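Local coordinates for protein thermosome subunit (Methanococcoides burtonii, PDB 3AQ1) that probably binds and hydrolyses ATP to help unfolded proteins fold, as a group II chaperonin subunit of the TCP-1 family, at residues D99-L104 with A131-V136; I135-E138 with L143-N146. All blocks are in the same frame, centred on the assembly; numbering follows the deposited sequence.

Interaction 1 (D99-L104 with A131-V136)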
loop_
_atom_site.group_PDB
_atom_site.type_symbol
_atom_site.label_atom_id
_atom_site.label_comp_id
_atom_site.label_asym_id
_atom_site.label_seq_id
_atom_site.Cartn_x
_atom_site.Cartn_y
_atom_site.Cartn_z
ATOM N N ASP A 99 5.713 14.233 7.941
ATOM C CA ASP A 99 6.555 14.721 9.020
ATOM C C ASP A 99 6.030 14.365 10.385
ATOM O O ASP A 99 6.812 14.214 11.319
ATOM C CB ASP A 99 6.715 16.236 8.928
ATOM C CG ASP A 99 7.753 16.649 7.905
ATOM O OD1 ASP A 99 8.650 15.832 7.572
ATOM O OD2 ASP A 99 7.671 17.801 7.438
ATOM N N ASP A 100 4.709 14.253 10.508
ATOM C CA ASP A 100 4.089 13.937 11.793
ATOM C C ASP A 100 4.410 12.489 12.167
ATOM O O ASP A 100 3.621 11.574 11.941
ATOM C CB ASP A 100 2.582 14.203 11.754
ATOM C CG ASP A 100 1.954 14.219 13.147
ATOM O OD1 ASP A 100 2.623 13.775 14.112
ATOM O OD2 ASP A 100 0.790 14.671 13.277
ATOM N N GLU A 101 5.592 12.295 12.733
ATOM C CA GLU A 101 6.161 10.963 12.913
ATOM C C GLU A 101 5.438 10.127 13.971
ATOM O O GLU A 101 5.140 8.959 13.750
ATOM C CB GLU A 101 7.641 11.081 13.252
ATOM C CG GLU A 101 8.359 9.759 13.326
ATOM C CD GLU A 101 9.824 9.918 13.710
ATOM O OE1 GLU A 101 10.199 9.401 14.789
ATOM O OE2 GLU A 101 10.589 10.559 12.939
ATOM N N ALA A 102 5.168 10.720 15.123
ATOM C CA ALA A 102 4.482 9.995 16.179
ATOM C C ALA A 102 3.143 9.445 15.680
ATOM O O ALA A 102 2.715 8.353 16.079
ATOM C CB ALA A 102 4.281 10.888 17.392
ATOM N N ALA A 103 2.492 10.201 14.800
ATOM C CA ALA A 103 1.188 9.807 14.284
ATOM C C ALA A 103 1.335 8.748 13.203
ATOM O O ALA A 103 0.505 7.838 13.105
ATOM C CB ALA A 103 0.428 11.010 13.753
ATOM N N LEU A 104 2.382 8.882 12.388
ATOM C CA LEU A 104 2.708 7.862 11.395
ATOM C C LEU A 104 3.027 6.530 12.070
ATOM O O LEU A 104 2.600 5.475 11.612
ATOM C CB LEU A 104 3.886 8.295 10.533
ATOM C CG LEU A 104 3.635 9.374 9.492
ATOM C CD1 LEU A 104 4.967 9.865 8.913
ATOM C CD2 LEU A 104 2.718 8.832 8.416
ATOM N N ALA A 131 11.162 3.539 6.458
ATOM C CA ALA A 131 11.208 3.028 5.095
ATOM C C ALA A 131 10.300 3.862 4.201
ATOM O O ALA A 131 10.731 4.371 3.163
ATOM C CB ALA A 131 10.775 1.567 5.068
ATOM N N VAL A 132 9.043 4.002 4.613
ATOM C CA VAL A 132 8.077 4.780 3.855
ATOM C C VAL A 132 8.556 6.205 3.673
ATOM O O VAL A 132 8.632 6.687 2.553
ATOM C CB VAL A 132 6.692 4.779 4.512
ATOM C CG1 VAL A 132 5.859 5.934 3.996
ATOM C CG2 VAL A 132 5.994 3.472 4.219
ATOM N N ARG A 133 8.907 6.868 4.771
ATOM C CA ARG A 133 9.408 8.245 4.707
ATOM C C ARG A 133 10.537 8.437 3.710
ATOM O O ARG A 133 10.806 9.558 3.295
ATOM C CB ARG A 133 9.867 8.743 6.081
ATOM C CG ARG A 133 8.747 9.301 6.922
ATOM C CD ARG A 133 9.225 9.662 8.296
ATOM N NE ARG A 133 10.189 10.753 8.273
ATOM C CZ ARG A 133 10.378 11.580 9.295
ATOM N NH1 ARG A 133 9.662 11.432 10.408
ATOM N NH2 ARG A 133 11.273 12.557 9.206
ATOM N N SER A 134 11.203 7.353 3.331
ATOM C CA SER A 134 12.415 7.476 2.538
ATOM C C SER A 134 12.172 7.202 1.056
ATOM O O SER A 134 13.080 7.324 0.241
ATOM C CB SER A 134 13.527 6.591 3.114
ATOM O OG SER A 134 13.758 5.432 2.340
ATOM N N ILE A 135 10.939 6.844 0.711
ATOM C CA ILE A 135 10.551 6.711 -0.685
ATOM C C ILE A 135 9.416 7.668 -1.058
ATOM O O ILE A 135 8.802 7.520 -2.118
ATOM C CB ILE A 135 10.102 5.275 -1.022
ATOM C CG1 ILE A 135 8.831 4.914 -0.242
ATOM C CG2 ILE A 135 11.214 4.291 -0.733
ATOM C CD1 ILE A 135 7.977 3.918 -0.936
ATOM N N VAL A 136 9.126 8.636 -0.186
ATOM C CA VAL A 136 8.116 9.658 -0.478
ATOM C C VAL A 136 8.515 10.569 -1.639
ATOM O O VAL A 136 9.549 11.235 -1.587
ATOM C CB VAL A 136 7.830 10.554 0.742
ATOM C CG1 VAL A 136 6.840 11.659 0.361
ATOM C CG2 VAL A 136 7.289 9.733 1.898
#

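Interaction 2 (I135-E138 with L143-N146)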
loop_
_atom_site.group_PDB
_atom_site.type_symbol
_atom_site.label_atom_id
_atom_site.label_comp_id
_atom_site.label_asym_id
_atom_site.label_seq_id
_atom_site.Cartn_x
_atom_site.Cartn_y
_atom_site.Cartn_z
ATOM N N ILE A 135 10.939 6.844 0.711
ATOM C CA ILE A 135 10.551 6.711 -0.685
ATOM C C ILE A 135 9.416 7.668 -1.058
ATOM O O ILE A 135 8.802 7.520 -2.118
ATOM C CB ILE A 135 10.102 5.275 -1.022
ATOM C CG1 ILE A 135 8.831 4.914 -0.242
ATOM C CG2 ILE A 135 11.214 4.291 -0.733
ATOM C CD1 ILE A 135 7.977 3.918 -0.936
ATOM N N VAL A 136 9.126 8.636 -0.186
ATOM C CA VAL A 136 8.116 9.658 -0.478
ATOM C C VAL A 136 8.515 10.569 -1.639
ATOM O O VAL A 136 9.549 11.235 -1.587
ATOM C CB VAL A 136 7.830 10.554 0.742
ATOM C CG1 VAL A 136 6.840 11.659 0.361
ATOM C CG2 VAL A 136 7.289 9.733 1.898
ATOM N N GLU A 137 7.689 10.605 -2.679
ATOM C CA GLU A 137 7.966 11.433 -3.856
ATOM C C GLU A 137 7.105 12.688 -3.855
ATOM O O GLU A 137 5.940 12.650 -3.470
ATOM C CB GLU A 137 7.752 10.634 -5.152
ATOM C CG GLU A 137 8.811 9.559 -5.400
ATOM C CD GLU A 137 8.483 8.628 -6.568
ATOM O OE1 GLU A 137 7.434 7.942 -6.526
ATOM O OE2 GLU A 137 9.298 8.562 -7.520
ATOM N N GLU A 138 7.683 13.808 -4.270
ATOM C CA GLU A 138 6.919 15.044 -4.373
ATOM C C GLU A 138 6.265 15.116 -5.744
ATOM O O GLU A 138 6.766 14.541 -6.708
ATOM C CB GLU A 138 7.824 16.253 -4.161
ATOM C CG GLU A 138 7.187 17.358 -3.345
ATOM C CD GLU A 138 7.856 17.528 -1.995
ATOM O OE1 GLU A 138 8.388 16.528 -1.464
ATOM O OE2 GLU A 138 7.850 18.661 -1.466
ATOM N N LEU A 143 1.563 14.429 -2.776
ATOM C CA LEU A 143 2.571 13.418 -2.467
ATOM C C LEU A 143 2.253 12.012 -2.996
ATOM O O LEU A 143 1.094 11.572 -3.008
ATOM C CB LEU A 143 2.738 13.344 -0.954
ATOM C CG LEU A 143 3.363 14.582 -0.326
ATOM C CD1 LEU A 143 3.206 14.565 1.181
ATOM C CD2 LEU A 143 4.817 14.646 -0.710
ATOM N N LYS A 144 3.298 11.300 -3.406
ATOM C CA LYS A 144 3.165 9.933 -3.903
ATOM C C LYS A 144 4.085 8.978 -3.125
ATOM O O LYS A 144 5.268 9.279 -2.925
ATOM C CB LYS A 144 3.467 9.887 -5.408
ATOM C CG LYS A 144 3.569 8.484 -6.017
ATOM C CD LYS A 144 3.517 8.543 -7.554
ATOM C CE LYS A 144 4.539 7.615 -8.236
ATOM N NZ LYS A 144 4.481 7.675 -9.740
ATOM N N VAL A 145 3.531 7.845 -2.671
ATOM C CA VAL A 145 4.325 6.799 -2.018
ATOM C C VAL A 145 4.178 5.443 -2.710
ATOM O O VAL A 145 3.227 4.712 -2.458
ATOM C CB VAL A 145 3.958 6.631 -0.542
ATOM C CG1 VAL A 145 4.761 5.502 0.061
ATOM C CG2 VAL A 145 4.198 7.921 0.232
ATOM N N ASN A 146 5.122 5.104 -3.582
ATOM C CA ASN A 146 5.032 3.857 -4.335
ATOM C C ASN A 146 5.666 2.658 -3.631
ATOM O O ASN A 146 6.809 2.303 -3.890
ATOM C CB ASN A 146 5.614 4.020 -5.734
ATOM C CG ASN A 146 5.475 2.748 -6.572
ATOM O OD1 ASN A 146 5.029 1.703 -6.074
ATOM N ND2 ASN A 146 5.861 2.832 -7.850
HETATM O O HOH W 1 7.446 6.414 -4.207
#

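Interaction 1 (D99-L104 with A131-V136)
Glu-101 and Arg-133 form a salt bridge, with Glu-101 OE2 2.8 Å from Arg-133 NH1. It is the one close polar contact between 99-104 and 131-136. The carboxylate and guanidinium planes are turned 60° apart, so the two groups do not pair flat. The oxygen comes to the guanidinium obliquely, and the side chains cross at about a right angle. Glu-101 CB lies at the guanidinium edge, in its plane, with CB 3.5 Å from Arg-133 NH1.

Arg-133 does most of the reaching. Its chain is extended at chi2 and bends at chi3 (65°), which turns the guanidinium toward Glu-101. With CG opposite the backbone N (chi1 -174°) and the chain straight beyond it, Glu-101 brings its carboxylate to NH1. Nearer the backbone, Arg-133 CD lies 4.3 Å from Leu-104 CD1. Asp-99 adds a second negative charge, but Asp-99 OD1 is 4.5 Å from Arg-133 NH2 and well out of the guanidinium plane. No N-H points at it.

The backbone places both partners. Asp-100 is the N-cap of helix 101-109, so Glu-101 stands in its first turn. A type I beta turn from Val-132 to Ile-135 includes Arg-133. Deeper in, Leu-104 and Val-132 both pack on Ile-353 of helix 332-355.

This is a surface salt bridge between an N-capped helix start and a beta turn, probably in the intermediate domain, as in other group II chaperonins. Asp-99 and Glu-101 are exposed, so solvent probably screens the attraction. Asp-99 would add only a long-range pull on the arginine.

Interaction 2 (I135-E138 with L143-N146)
Glu-137 and Lys-144 exchange two backbone hydrogen bonds, as an antiparallel hydrogen-bonded pair does. Glu-137 N gives to Lys-144 O at 2.8 Å. Lys-144 N gives to Glu-137 O at 3.0 Å. Both bonds are nearly straight. They set the register of a short, weakly bonded two-stranded hairpin, 136-137 with 144-145, probably part of the intermediate domain.

One water links the two segments beside this pair. It donates to Ile-135 O and to Glu-137 OE1, and accepts from Asn-146 N. Asn-146 OD1 is bonded to Glu-149 N, capping the helix that follows.

The Glu-137 and Lys-144 side chains lie side by side and point the same way. The carboxylate meets the lysine chain, with Glu-137 OE1 3.4 Å from Lys-144 CE.

Val-136 and Val-145 project to the other face. Chi1 of 176° splits the Val-136 methyls. Val-136 CG1 meets Leu-143 CD2 at 3.8 Å. Val-136 CG2 turns to Val-145 CG2. Ile-135 CD1 packs on Val-145 CG1 at 3.7 Å, and Val-145 also touches Ile-353.

The water thus gives Ile-135 O and Asn-146 N a partner and helps hold the carboxylate. Lys-144 NZ, 4.4 Å from Glu-137 OE1, probably adds a weak attraction.

Overall arrangement
The two interactions follow each other along the chain and share Ile-135 and Val-136. Their centres are about 10 Å apart. They touch by packing, where Val-132 of interaction 1 meets Val-145 of interaction 2. Interaction 1 bridges distant parts of the sequence, the beginning of helix 101-109 and the segment 131-136, which starts in helix 121-132. Two of its four touching residues are exposed, and long charged side chains carry it. Interaction 2 is local and joins the strands of one hairpin, mainly through backbone bonds and apolar packing. It buries more area, 397 against 172 Å². One of its eight touching residues is exposed, while Ile-135 and Val-145 are buried. Helix 332-355 backs both contacts.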